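Long-range contacts in SsfS6 (Streptomyces sp. SF2575, PDB 4FZR), which belongs to the erythromycin biosynthesis protein CIII-like family of the GT-B clan, built as two domains, each with a parallel beta sheet, that face each other across a cleft: residues Gly27-Leu32 / Gln150-Leu154; Val46-Glu52 / Leu63-Cys69; Thr203-Val208 / Leu385-Ile391. Residues are numbered along the deposited sequence.

Interaction 1 of 3, residues Gly27-Leu32 / Gln150-Leu154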
ATOM      1  N   GLY A  27      -1.085  12.247 -10.524  1.00 23.24           N
ATOM      2  CA  GLY A  27      -1.164  13.279  -9.507  1.00 13.50           C
ATOM      3  C   GLY A  27      -2.535  13.358  -8.865  1.00 18.76           C
ATOM      4  O   GLY A  27      -2.693  13.959  -7.804  1.00 24.54           O
ATOM      5  N   PHE A  28      -3.526  12.750  -9.507  1.00 22.06           N
ATOM      6  CA  PHE A  28      -4.890  12.761  -8.992  1.00 24.68           C
ATOM      7  C   PHE A  28      -5.262  11.420  -8.357  1.00 26.69           C
ATOM      8  O   PHE A  28      -6.304  11.295  -7.718  1.00 27.96           O
ATOM      9  CB  PHE A  28      -5.871  13.102 -10.117  1.00 28.48           C
ATOM     10  CG  PHE A  28      -5.643  14.456 -10.733  1.00 37.85           C
ATOM     11  CD1 PHE A  28      -5.107  15.499  -9.989  1.00 38.40           C
ATOM     12  CD2 PHE A  28      -5.963  14.685 -12.061  1.00 42.87           C
ATOM     13  CE1 PHE A  28      -4.899  16.744 -10.563  1.00 40.09           C
ATOM     14  CE2 PHE A  28      -5.755  15.925 -12.638  1.00 49.02           C
ATOM     15  CZ  PHE A  28      -5.224  16.956 -11.888  1.00 44.97           C
ATOM     16  N   VAL A  29      -4.404  10.420  -8.530  1.00 22.04           N
ATOM     17  CA  VAL A  29      -4.673   9.092  -7.994  1.00 21.73           C
ATOM     18  C   VAL A  29      -3.858   8.834  -6.729  1.00 17.25           C
ATOM     19  O   VAL A  29      -4.397   8.434  -5.700  1.00 12.47           O
ATOM     20  CB  VAL A  29      -4.360   8.003  -9.035  1.00 19.25           C
ATOM     21  CG1 VAL A  29      -4.512   6.621  -8.422  1.00 14.61           C
ATOM     22  CG2 VAL A  29      -5.276   8.152 -10.238  1.00 19.02           C
HETATM   23  N   MSE A  30      -2.560   9.096  -6.812  1.00 15.74           N
HETATM   24  CA  MSE A  30      -1.635   8.783  -5.727  1.00 21.41           C
HETATM   25  C   MSE A  30      -1.998   9.417  -4.382  1.00 16.28           C
HETATM   26  O   MSE A  30      -1.789   8.803  -3.336  1.00 15.73           O
HETATM   27  CB  MSE A  30      -0.212   9.194  -6.122  1.00 16.36           C
HETATM   28  CG  MSE A  30       0.418   8.294  -7.181  1.00 24.24           C
HETATM   29 SE   MSE A  30       2.247   8.821  -7.638  1.00 36.29          SE
HETATM   30  CE  MSE A  30       1.934  10.702  -8.060  1.00 26.39           C
ATOM     31  N   PRO A  31      -2.523  10.651  -4.395  1.00 20.92           N
ATOM     32  CA  PRO A  31      -2.828  11.287  -3.108  1.00 21.15           C
ATOM     33  C   PRO A  31      -3.984  10.628  -2.351  1.00 14.58           C
ATOM     34  O   PRO A  31      -4.167  10.914  -1.166  1.00 14.71           O
ATOM     35  CB  PRO A  31      -3.195  12.726  -3.501  1.00 19.35           C
ATOM     36  CG  PRO A  31      -2.623  12.916  -4.870  1.00 21.32           C
ATOM     37  CD  PRO A  31      -2.717  11.576  -5.524  1.00 17.47           C
ATOM     38  N   LEU A  32      -4.748   9.766  -3.017  1.00 14.05           N
ATOM     39  CA  LEU A  32      -5.843   9.050  -2.361  1.00 12.96           C
ATOM     40  C   LEU A  32      -5.375   7.727  -1.765  1.00 12.98           C
ATOM     41  O   LEU A  32      -6.125   7.057  -1.058  1.00 10.11           O
ATOM     42  CB  LEU A  32      -6.980   8.783  -3.349  1.00  8.16           C
ATOM     43  CG  LEU A  32      -7.766  10.003  -3.828  1.00 17.65           C
ATOM     44  CD1 LEU A  32      -8.721   9.601  -4.937  1.00 14.89           C
ATOM     45  CD2 LEU A  32      -8.528  10.659  -2.679  1.00 17.71           C
ATOM     46  N   GLN A 150     -12.133  14.317  -0.642  1.00 20.23           N
ATOM     47  CA  GLN A 150     -10.799  14.702  -0.196  1.00 20.81           C
ATOM     48  C   GLN A 150     -10.169  15.715  -1.146  1.00 24.56           C
ATOM     49  O   GLN A 150     -10.145  15.518  -2.360  1.00 24.10           O
ATOM     50  CB  GLN A 150      -9.871  13.490  -0.063  1.00 18.40           C
ATOM     51  CG  GLN A 150      -8.527  13.854   0.565  1.00 21.19           C
ATOM     52  CD  GLN A 150      -7.487  12.751   0.477  1.00 28.18           C
ATOM     53  OE1 GLN A 150      -7.770  11.585   0.752  1.00 26.88           O
ATOM     54  NE2 GLN A 150      -6.269  13.123   0.097  1.00 30.18           N
ATOM     55  N   SER A 151      -9.665  16.805  -0.576  1.00 20.85           N
ATOM     56  CA  SER A 151      -8.863  17.762  -1.323  1.00 33.11           C
ATOM     57  C   SER A 151      -7.435  17.247  -1.432  1.00 31.87           C
ATOM     58  O   SER A 151      -6.859  16.782  -0.450  1.00 37.91           O
ATOM     59  CB  SER A 151      -8.865  19.126  -0.632  1.00 20.52           C
ATOM     60  OG  SER A 151      -7.815  19.938  -1.125  1.00 41.21           O
ATOM     61  N   ILE A 152      -6.867  17.331  -2.628  1.00 30.09           N
ATOM     62  CA  ILE A 152      -5.500  16.887  -2.858  1.00 28.66           C
ATOM     63  C   ILE A 152      -4.634  18.091  -3.225  1.00 33.92           C
ATOM     64  O   ILE A 152      -3.561  17.944  -3.810  1.00 31.92           O
ATOM     65  CB  ILE A 152      -5.443  15.820  -3.974  1.00 36.48           C
ATOM     66  CG1 ILE A 152      -6.050  16.368  -5.267  1.00 25.52           C
ATOM     67  CG2 ILE A 152      -6.190  14.554  -3.542  1.00 24.56           C
ATOM     68  CD1 ILE A 152      -5.739  15.543  -6.484  1.00 28.77           C
ATOM     69  N   ARG A 153      -5.108  19.278  -2.854  1.00 32.26           N
ATOM     70  CA  ARG A 153      -4.469  20.536  -3.228  1.00 33.38           C
ATOM     71  C   ARG A 153      -4.397  21.471  -2.029  1.00 36.90           C
ATOM     72  O   ARG A 153      -5.232  21.397  -1.124  1.00 33.11           O
ATOM     73  CB  ARG A 153      -5.270  21.215  -4.342  1.00 32.43           C
ATOM     74  CG  ARG A 153      -5.424  20.360  -5.586  1.00 34.80           C
ATOM     75  CD  ARG A 153      -6.415  20.941  -6.584  1.00 36.25           C
ATOM     76  NE  ARG A 153      -6.549  20.080  -7.759  1.00 37.15           N
ATOM     77  CZ  ARG A 153      -7.306  18.987  -7.803  1.00 41.74           C
ATOM     78  NH1 ARG A 153      -8.006  18.615  -6.740  1.00 45.82           N
ATOM     79  NH2 ARG A 153      -7.366  18.260  -8.911  1.00 33.89           N
ATOM     80  N   LEU A 154      -3.401  22.351  -2.023  1.00 38.31           N
ATOM     81  CA  LEU A 154      -3.324  23.389  -1.005  1.00 38.05           C
ATOM     82  C   LEU A 154      -4.533  24.296  -1.140  1.00 27.45           C
ATOM     83  O   LEU A 154      -5.150  24.683  -0.148  1.00 34.82           O
ATOM     84  CB  LEU A 154      -2.052  24.217  -1.167  1.00 35.59           C
ATOM     85  CG  LEU A 154      -0.773  23.719  -0.495  1.00 40.95           C
ATOM     86  CD1 LEU A 154       0.348  24.716  -0.739  1.00 48.15           C
ATOM     87  CD2 LEU A 154      -0.980  23.516   0.996  1.00 31.03           C
TER
HETATM   88  O   HOH W   1      -5.067  10.177   1.095  1.00 14.25           O
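G27 opens the contact through its backbone, G27 O lying 3.7 Å from I152 CD1. F28 follows with a CA-to-CB bond that points sideways, yet its ring end reaches over: F28 CD1 stands 3.6 Å from I152 CD1, and F28 CE1 lies 3.3 Å from R153 NH2, an oblique approach; the guanidinium forms salt bridges with E130 and E331. P31 directs its side chain at the loop that leaves strand 147-150, with P31 CB 3.5 Å from I152 CG2. Q150 NE2 gives P31 O a weak hydrogen bond (3.3 Å, 153°), while water 1 donates to P31 O at 2.5 Å and to Q150 OE1 at 3.1 Å. L32 CD2 rests 3.6 Å from Q150 OE1. The turn after short helix 26-29 thus meets a loop of the N-terminal domain's parallel sheet; R153 reaching E331, and L154 helix 310-318, in the C-terminal half is consistent with a place by the interdomain cleft of a GT-B fold. I152 (78 Å²), F28 (46 Å²), P31 (45 Å²) and L32 (42 Å²) supply 211 of the 287 Å² buried; with one weak direct bond and one water bridge, this implies that apolar fit dominates.

Interaction 2 of 3, residues Val46-Glu52 / Leu63-Cys69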
ATOM      1  N   VAL A  46     -11.840  -2.186   0.030  1.00 18.52           N
ATOM      2  CA  VAL A  46     -11.582  -1.056  -0.858  1.00 18.31           C
ATOM      3  C   VAL A  46     -11.362  -1.492  -2.304  1.00 17.95           C
ATOM      4  O   VAL A  46     -10.696  -2.490  -2.575  1.00 18.15           O
ATOM      5  CB  VAL A  46     -10.355  -0.239  -0.382  1.00 17.45           C
ATOM      6  CG1 VAL A  46      -9.901   0.743  -1.459  1.00 22.17           C
ATOM      7  CG2 VAL A  46     -10.675   0.493   0.914  1.00 17.42           C
ATOM      8  N   LEU A  47     -11.938  -0.733  -3.229  1.00 15.44           N
ATOM      9  CA  LEU A  47     -11.698  -0.935  -4.649  1.00 15.16           C
ATOM     10  C   LEU A  47     -11.493   0.425  -5.310  1.00 17.14           C
ATOM     11  O   LEU A  47     -12.373   1.286  -5.267  1.00  9.05           O
ATOM     12  CB  LEU A  47     -12.874  -1.673  -5.294  1.00 18.92           C
ATOM     13  CG  LEU A  47     -12.750  -1.992  -6.788  1.00 18.73           C
ATOM     14  CD1 LEU A  47     -11.520  -2.834  -7.075  1.00 13.15           C
ATOM     15  CD2 LEU A  47     -13.996  -2.703  -7.283  1.00 13.09           C
ATOM     16  N   VAL A  48     -10.321   0.626  -5.903  1.00 15.26           N
ATOM     17  CA  VAL A  48     -10.021   1.889  -6.568  1.00 19.02           C
ATOM     18  C   VAL A  48     -10.388   1.800  -8.044  1.00 18.88           C
ATOM     19  O   VAL A  48      -9.861   0.960  -8.776  1.00 15.60           O
ATOM     20  CB  VAL A  48      -8.539   2.272  -6.430  1.00 12.26           C
ATOM     21  CG1 VAL A  48      -8.265   3.600  -7.130  1.00 10.30           C
ATOM     22  CG2 VAL A  48      -8.155   2.344  -4.961  1.00  9.83           C
ATOM     23  N   ALA A  49     -11.304   2.664  -8.470  1.00 16.09           N
ATOM     24  CA  ALA A  49     -11.771   2.667  -9.848  1.00 21.17           C
ATOM     25  C   ALA A  49     -11.252   3.903 -10.580  1.00 22.47           C
ATOM     26  O   ALA A  49     -11.417   5.028 -10.108  1.00 17.03           O
ATOM     27  CB  ALA A  49     -13.292   2.614  -9.887  1.00 16.94           C
ATOM     28  N   ALA A  50     -10.615   3.686 -11.728  1.00 21.26           N
ATOM     29  CA  ALA A  50     -10.028   4.779 -12.497  1.00 23.46           C
ATOM     30  C   ALA A  50      -9.819   4.359 -13.951  1.00 26.78           C
ATOM     31  O   ALA A  50     -10.149   3.236 -14.330  1.00 23.65           O
ATOM     32  CB  ALA A  50      -8.707   5.216 -11.872  1.00 17.30           C
ATOM     33  N   SER A  51      -9.276   5.263 -14.762  1.00 23.01           N
ATOM     34  CA  SER A  51      -9.015   4.966 -16.168  1.00 23.53           C
ATOM     35  C   SER A  51      -8.004   3.826 -16.304  1.00 22.36           C
ATOM     36  O   SER A  51      -7.139   3.644 -15.447  1.00 22.92           O
ATOM     37  CB  SER A  51      -8.514   6.214 -16.897  1.00 16.58           C
ATOM     38  OG  SER A  51      -7.251   6.625 -16.403  1.00 18.02           O
ATOM     39  N   GLU A  52      -8.122   3.065 -17.388  1.00 23.49           N
ATOM     40  CA  GLU A  52      -7.289   1.889 -17.618  1.00 22.54           C
ATOM     41  C   GLU A  52      -5.806   2.169 -17.404  1.00 22.09           C
ATOM     42  O   GLU A  52      -5.074   1.322 -16.888  1.00 27.94           O
ATOM     43  CB  GLU A  52      -7.502   1.373 -19.042  1.00 30.12           C
ATOM     44  CG  GLU A  52      -6.677   0.142 -19.381  1.00 35.47           C
ATOM     45  CD  GLU A  52      -7.263  -1.124 -18.790  1.00 51.36           C
ATOM     46  OE1 GLU A  52      -8.478  -1.352 -18.967  1.00 56.88           O
ATOM     47  OE2 GLU A  52      -6.513  -1.885 -18.140  1.00 53.68           O
ATOM     48  N   LEU A  63      -2.991  -1.668  -4.028  1.00 15.02           N
ATOM     49  CA  LEU A  63      -4.445  -1.574  -3.917  1.00 11.63           C
ATOM     50  C   LEU A  63      -5.176  -2.277  -5.068  1.00 13.16           C
ATOM     51  O   LEU A  63      -4.651  -2.385  -6.174  1.00 13.11           O
ATOM     52  CB  LEU A  63      -4.877  -0.104  -3.835  1.00 10.70           C
ATOM     53  CG  LEU A  63      -4.424   0.659  -2.584  1.00 12.13           C
ATOM     54  CD1 LEU A  63      -4.673   2.149  -2.745  1.00  7.23           C
ATOM     55  CD2 LEU A  63      -5.126   0.139  -1.336  1.00 12.15           C
ATOM     56  N   PRO A  64      -6.396  -2.771  -4.801  1.00 14.70           N
ATOM     57  CA  PRO A  64      -7.230  -3.391  -5.841  1.00 16.71           C
ATOM     58  C   PRO A  64      -7.694  -2.381  -6.887  1.00 16.06           C
ATOM     59  O   PRO A  64      -8.044  -1.261  -6.525  1.00 22.30           O
ATOM     60  CB  PRO A  64      -8.435  -3.927  -5.054  1.00 14.76           C
ATOM     61  CG  PRO A  64      -7.983  -3.994  -3.636  1.00 15.69           C
ATOM     62  CD  PRO A  64      -7.023  -2.864  -3.471  1.00 17.34           C
ATOM     63  N   PHE A  65      -7.711  -2.784  -8.156  1.00 23.09           N
ATOM     64  CA  PHE A  65      -8.022  -1.874  -9.257  1.00 16.80           C
ATOM     65  C   PHE A  65      -9.120  -2.385 -10.188  1.00 15.63           C
ATOM     66  O   PHE A  65      -9.225  -3.580 -10.442  1.00 20.61           O
ATOM     67  CB  PHE A  65      -6.765  -1.615 -10.091  1.00 16.55           C
ATOM     68  CG  PHE A  65      -7.027  -0.830 -11.348  1.00 23.38           C
ATOM     69  CD1 PHE A  65      -7.223   0.542 -11.292  1.00 19.06           C
ATOM     70  CD2 PHE A  65      -7.087  -1.461 -12.581  1.00 22.60           C
ATOM     71  CE1 PHE A  65      -7.466   1.272 -12.442  1.00 25.89           C
ATOM     72  CE2 PHE A  65      -7.332  -0.733 -13.738  1.00 26.61           C
ATOM     73  CZ  PHE A  65      -7.522   0.633 -13.667  1.00 27.14           C
ATOM     74  N   ALA A  66      -9.920  -1.457 -10.706  1.00 19.46           N
ATOM     75  CA  ALA A  66     -10.928  -1.761 -11.720  1.00 20.33           C
ATOM     76  C   ALA A  66     -11.056  -0.571 -12.671  1.00 22.45           C
ATOM     77  O   ALA A  66     -11.163   0.567 -12.222  1.00 23.81           O
ATOM     78  CB  ALA A  66     -12.268  -2.064 -11.070  1.00 16.96           C
ATOM     79  N   PRO A  67     -11.048  -0.829 -13.989  1.00 30.18           N
ATOM     80  CA  PRO A  67     -11.046   0.262 -14.970  1.00 27.79           C
ATOM     81  C   PRO A  67     -12.441   0.818 -15.247  1.00 21.78           C
ATOM     82  O   PRO A  67     -13.394   0.048 -15.340  1.00 30.93           O
ATOM     83  CB  PRO A  67     -10.483  -0.411 -16.220  1.00 37.00           C
ATOM     84  CG  PRO A  67     -10.958  -1.833 -16.112  1.00 27.22           C
ATOM     85  CD  PRO A  67     -11.019  -2.154 -14.636  1.00 27.23           C
ATOM     86  N   THR A  68     -12.558   2.137 -15.376  1.00 24.86           N
ATOM     87  CA  THR A  68     -13.851   2.771 -15.632  1.00 29.82           C
ATOM     88  C   THR A  68     -13.937   3.364 -17.037  1.00 29.43           C
ATOM     89  O   THR A  68     -14.998   3.818 -17.464  1.00 31.79           O
ATOM     90  CB  THR A  68     -14.152   3.869 -14.597  1.00 29.91           C
ATOM     91  OG1 THR A  68     -13.100   4.844 -14.601  1.00 26.50           O
ATOM     92  CG2 THR A  68     -14.281   3.258 -13.209  1.00 27.01           C
ATOM     93  N   CYS A  69     -12.819   3.348 -17.754  1.00 25.58           N
ATOM     94  CA  CYS A  69     -12.786   3.796 -19.139  1.00 25.67           C
ATOM     95  C   CYS A  69     -11.418   3.464 -19.724  1.00 35.80           C
ATOM     96  O   CYS A  69     -10.471   3.213 -18.979  1.00 30.29           O
ATOM     97  CB  CYS A  69     -13.071   5.301 -19.240  1.00 27.54           C
ATOM     98  SG  CYS A  69     -11.764   6.386 -18.608  1.00 29.51           S
TER
HETATM   99  O   HOH W   2     -13.280   6.355 -12.247  1.00 26.40           O
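L63 approaches strand 46-51 with L63 CD1 4.1 Å from V48 CG2. P64 then sets the register: V48 N donates to P64 O (3.0 Å, 159°), and P64 CB packs 3.8 Å from L47 CD1. F65 pairs with V48, its ring running along the face that carries V48 and A50, so that F65 CE1 lies 4.2 Å from A50 CB. A66 bonds to V48 and A50, the residues flanking its bridge partner A49: A66 N to V48 O at 3.1 Å and A66 O from A50 N at 3.2 Å, the alternation expected of parallel strands. The strand axes approach to 4.9 Å at 33°; the chain links the strands through helix 55-60 as a beta-alpha-beta crossover, with strand 65-67 outermost in its sheet within the chain. P67, lacking an N-H, offers a CA-H...O contact, P67 CA to A50 O at 3.2 Å. At the corner, T68 N donates to A50 O (2.8 Å). Finally C69 O accepts from E52 N at 2.8 Å.

Interaction 3 of 3, residues Thr203-Val208 / Leu385-Ile391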
ATOM      1  N   THR A 203     -13.069  19.271   7.235  1.00 39.70           N
ATOM      2  CA  THR A 203     -12.339  18.633   8.317  1.00 32.16           C
ATOM      3  C   THR A 203     -10.872  18.567   7.927  1.00 29.21           C
ATOM      4  O   THR A 203     -10.532  18.048   6.865  1.00 34.80           O
ATOM      5  CB  THR A 203     -12.859  17.203   8.574  1.00 31.27           C
ATOM      6  OG1 THR A 203     -14.290  17.218   8.680  1.00 37.70           O
ATOM      7  CG2 THR A 203     -12.266  16.631   9.847  1.00 31.72           C
ATOM      8  N   LYS A 204     -10.003  19.107   8.774  1.00 29.36           N
ATOM      9  CA  LYS A 204      -8.573  19.080   8.500  1.00 26.09           C
ATOM     10  C   LYS A 204      -8.040  17.652   8.546  1.00 23.93           C
ATOM     11  O   LYS A 204      -8.531  16.824   9.311  1.00 22.90           O
ATOM     12  CB  LYS A 204      -7.810  19.938   9.514  1.00 22.28           C
ATOM     13  CG  LYS A 204      -7.986  21.435   9.339  1.00 36.88           C
ATOM     14  CD  LYS A 204      -7.578  21.873   7.945  1.00 31.44           C
ATOM     15  CE  LYS A 204      -7.651  23.377   7.791  1.00 37.24           C
ATOM     16  NZ  LYS A 204      -7.353  23.805   6.399  1.00 37.66           N
HETATM   17  N   MSE A 205      -7.035  17.376   7.722  1.00 19.05           N
HETATM   18  CA  MSE A 205      -6.338  16.097   7.759  1.00 22.81           C
HETATM   19  C   MSE A 205      -4.868  16.286   7.405  1.00 19.85           C
HETATM   20  O   MSE A 205      -4.527  17.054   6.508  1.00 17.69           O
HETATM   21  CB  MSE A 205      -6.961  15.101   6.779  1.00 15.92           C
HETATM   22  CG  MSE A 205      -6.393  13.685   6.922  1.00 28.51           C
HETATM   23 SE   MSE A 205      -6.559  12.538   5.340  1.00 27.80          SE
HETATM   24  CE  MSE A 205      -8.400  12.034   5.445  1.00 19.78           C
ATOM     25  N   ARG A 206      -3.999  15.579   8.117  0.52 18.53           N
ATOM     26  CA  ARG A 206      -2.567  15.620   7.854  0.52 18.44           C
ATOM     27  C   ARG A 206      -2.254  14.923   6.533  0.52 17.98           C
ATOM     28  O   ARG A 206      -2.722  13.814   6.284  0.52 20.45           O
ATOM     29  CB  ARG A 206      -1.813  14.938   8.995  0.52 18.32           C
ATOM     30  CG  ARG A 206      -0.305  14.922   8.836  0.52 18.49           C
ATOM     31  CD  ARG A 206       0.343  14.135   9.962  0.52 20.04           C
ATOM     32  NE  ARG A 206       1.767  13.913   9.734  0.52 24.18           N
ATOM     33  CZ  ARG A 206       2.561  13.247  10.566  0.52 20.94           C
ATOM     34  NH1 ARG A 206       2.075  12.737  11.689  0.52 20.42           N
ATOM     35  NH2 ARG A 206       3.846  13.090  10.278  0.52 21.61           N
ATOM     36  N   TYR A 207      -1.466  15.581   5.686  1.00 13.06           N
ATOM     37  CA  TYR A 207      -1.100  15.024   4.394  1.00 13.07           C
ATOM     38  C   TYR A 207       0.041  14.035   4.541  1.00 20.05           C
ATOM     39  O   TYR A 207       1.161  14.415   4.878  1.00 14.72           O
ATOM     40  CB  TYR A 207      -0.684  16.133   3.435  1.00 14.74           C
ATOM     41  CG  TYR A 207      -0.293  15.644   2.063  1.00 22.26           C
ATOM     42  CD1 TYR A 207      -1.258  15.393   1.095  1.00 24.77           C
ATOM     43  CD2 TYR A 207       1.041  15.445   1.729  1.00 18.43           C
ATOM     44  CE1 TYR A 207      -0.907  14.954  -0.167  1.00 27.07           C
ATOM     45  CE2 TYR A 207       1.403  15.010   0.467  1.00 19.96           C
ATOM     46  CZ  TYR A 207       0.425  14.765  -0.477  1.00 26.32           C
ATOM     47  OH  TYR A 207       0.775  14.328  -1.734  1.00 35.30           O
ATOM     48  N   VAL A 208      -0.252  12.761   4.300  1.00 18.76           N
ATOM     49  CA  VAL A 208       0.777  11.731   4.286  1.00 14.99           C
ATOM     50  C   VAL A 208       1.218  11.529   2.836  1.00 17.33           C
ATOM     51  O   VAL A 208       0.407  11.171   1.980  1.00 16.39           O
ATOM     52  CB  VAL A 208       0.266  10.411   4.891  1.00 18.17           C
ATOM     53  CG1 VAL A 208       1.297   9.299   4.710  1.00 18.02           C
ATOM     54  CG2 VAL A 208      -0.073  10.602   6.369  1.00 17.15           C
ATOM     55  N   LEU A 385      -2.171  17.897  12.762  1.00 22.19           N
ATOM     56  CA  LEU A 385      -3.488  17.643  12.195  1.00 19.67           C
ATOM     57  C   LEU A 385      -3.845  16.162  12.311  1.00 21.44           C
ATOM     58  O   LEU A 385      -2.960  15.313  12.439  1.00 21.46           O
ATOM     59  CB  LEU A 385      -3.543  18.111  10.737  1.00 17.24           C
ATOM     60  CG  LEU A 385      -3.344  19.616  10.526  1.00 28.95           C
ATOM     61  CD1 LEU A 385      -3.394  19.958   9.040  1.00 22.35           C
ATOM     62  CD2 LEU A 385      -4.386  20.415  11.306  1.00 23.55           C
ATOM     63  N   PRO A 386      -5.150  15.849  12.299  1.00 19.99           N
ATOM     64  CA  PRO A 386      -5.611  14.457  12.376  1.00 20.36           C
ATOM     65  C   PRO A 386      -5.040  13.619  11.236  1.00 18.01           C
ATOM     66  O   PRO A 386      -5.094  14.050  10.089  1.00 18.68           O
ATOM     67  CB  PRO A 386      -7.134  14.582  12.229  1.00 25.54           C
ATOM     68  CG  PRO A 386      -7.449  15.989  12.623  1.00 16.09           C
ATOM     69  CD  PRO A 386      -6.269  16.803  12.210  1.00 17.17           C
ATOM     70  N   THR A 387      -4.493  12.450  11.551  1.00 17.13           N
ATOM     71  CA  THR A 387      -3.951  11.560  10.530  1.00 16.59           C
ATOM     72  C   THR A 387      -5.082  10.907   9.743  1.00 17.69           C
ATOM     73  O   THR A 387      -6.236  10.934  10.172  1.00 18.06           O
ATOM     74  CB  THR A 387      -3.108  10.442  11.158  1.00 16.85           C
ATOM     75  OG1 THR A 387      -3.966   9.531  11.862  1.00 12.75           O
ATOM     76  CG2 THR A 387      -2.077  11.023  12.111  1.00 15.80           C
ATOM     77  N   PRO A 388      -4.756  10.325   8.576  1.00 20.00           N
ATOM     78  CA  PRO A 388      -5.730   9.526   7.823  1.00 15.50           C
ATOM     79  C   PRO A 388      -6.391   8.435   8.670  1.00 11.35           C
ATOM     80  O   PRO A 388      -7.571   8.146   8.478  1.00  9.16           O
ATOM     81  CB  PRO A 388      -4.879   8.919   6.708  1.00 14.75           C
ATOM     82  CG  PRO A 388      -3.846   9.971   6.448  1.00 12.17           C
ATOM     83  CD  PRO A 388      -3.522  10.556   7.802  1.00 13.07           C
ATOM     84  N   ALA A 389      -5.645   7.842   9.595  1.00 10.01           N
ATOM     85  CA  ALA A 389      -6.218   6.852  10.504  1.00 15.71           C
ATOM     86  C   ALA A 389      -7.288   7.498  11.389  1.00 20.99           C
ATOM     87  O   ALA A 389      -8.336   6.899  11.647  1.00 16.41           O
ATOM     88  CB  ALA A 389      -5.130   6.216  11.361  1.00 12.83           C
ATOM     89  N   ASP A 390      -7.022   8.724  11.841  1.00 21.37           N
ATOM     90  CA  ASP A 390      -7.982   9.475  12.652  1.00 17.12           C
ATOM     91  C   ASP A 390      -9.264   9.715  11.851  1.00 19.60           C
ATOM     92  O   ASP A 390     -10.371   9.530  12.358  1.00 26.04           O
ATOM     93  CB  ASP A 390      -7.408  10.829  13.107  1.00 14.17           C
ATOM     94  CG  ASP A 390      -6.204  10.696  14.037  1.00 22.69           C
ATOM     95  OD1 ASP A 390      -6.102   9.693  14.773  1.00 23.35           O
ATOM     96  OD2 ASP A 390      -5.358  11.618  14.044  1.00 26.25           O
ATOM     97  N   ILE A 391      -9.105  10.130  10.598  1.00 14.60           N
ATOM     98  CA  ILE A 391     -10.241  10.435   9.728  1.00 15.12           C
ATOM     99  C   ILE A 391     -11.130   9.220   9.464  1.00 17.20           C
ATOM    100  O   ILE A 391     -12.344   9.353   9.302  1.00 22.68           O
ATOM    101  CB  ILE A 391      -9.772  11.011   8.375  1.00 14.48           C
ATOM    102  CG1 ILE A 391      -9.203  12.421   8.569  1.00 19.86           C
ATOM    103  CG2 ILE A 391     -10.921  11.014   7.356  1.00 14.20           C
ATOM    104  CD1 ILE A 391     -10.146  13.390   9.242  1.00 18.20           C
TER
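One backbone hydrogen bond ties the two segments: R206 N donates to P386 O at 2.7 Å with an angle of 174°, almost linear. The same carbonyl receives a CA-H...O contact, M205 CA to P386 O at 3.3 Å, so P386 O is approached by both R206 N-H and M205 CA-H. Bonds local to 385-391 fix the start of helix 388-395. T387 is the N-cap: D390 N donates to T387 OG1 (3.2 Å) and T387 N to D390 OD2 (2.8 Å), a reciprocal pair that makes a capping box. This helix lies at the end of the chain, and it rests against strand 203-204 at the edge of the N-terminal domain's sheet; such a return of the C-terminal helix to the first domain is a familiar feature of GT-B proteins. The apolar contacts centre on M205, a selenomethionine losing 93 Å² of surface. Its end reaches the helix, with M205 CE a tight 3.2 Å from I391 CG1 and M205 SE 3.9 Å from P388 CG. Around it, T203 CG2 lies 3.9 Å from I391 CD1, V208 CG2 3.7 Å from P388 CD, and K204 CB 3.9 Å from L385 CD2. The K204 chain end leads away, its ammonium held by D188 and E195. R206 packs on G43, and T387 and P388 on A41, of the second subunit.

Overall arrangement
Interactions 2 and 3 involve the two outermost strands of one seven-stranded parallel sheet within the chain, 65-67 and 203-204; their centres are 24 Å apart, and both touch the second subunit. Interaction 1, its centre 3 Å from the centre of the chain, joins the end of helix 26-29 and the turn after it to the loop following strand 147-150. The centres of interactions 1 and 2 are 16 Å apart. The centres of interactions 1 and 3 are 13 Å apart. Helix 310-318 touches R153 and L154 near interaction 1 and Y207 near interaction 3, consistent with both lying by the domain interface, although L154 and Y207 themselves make no cross-segment contact.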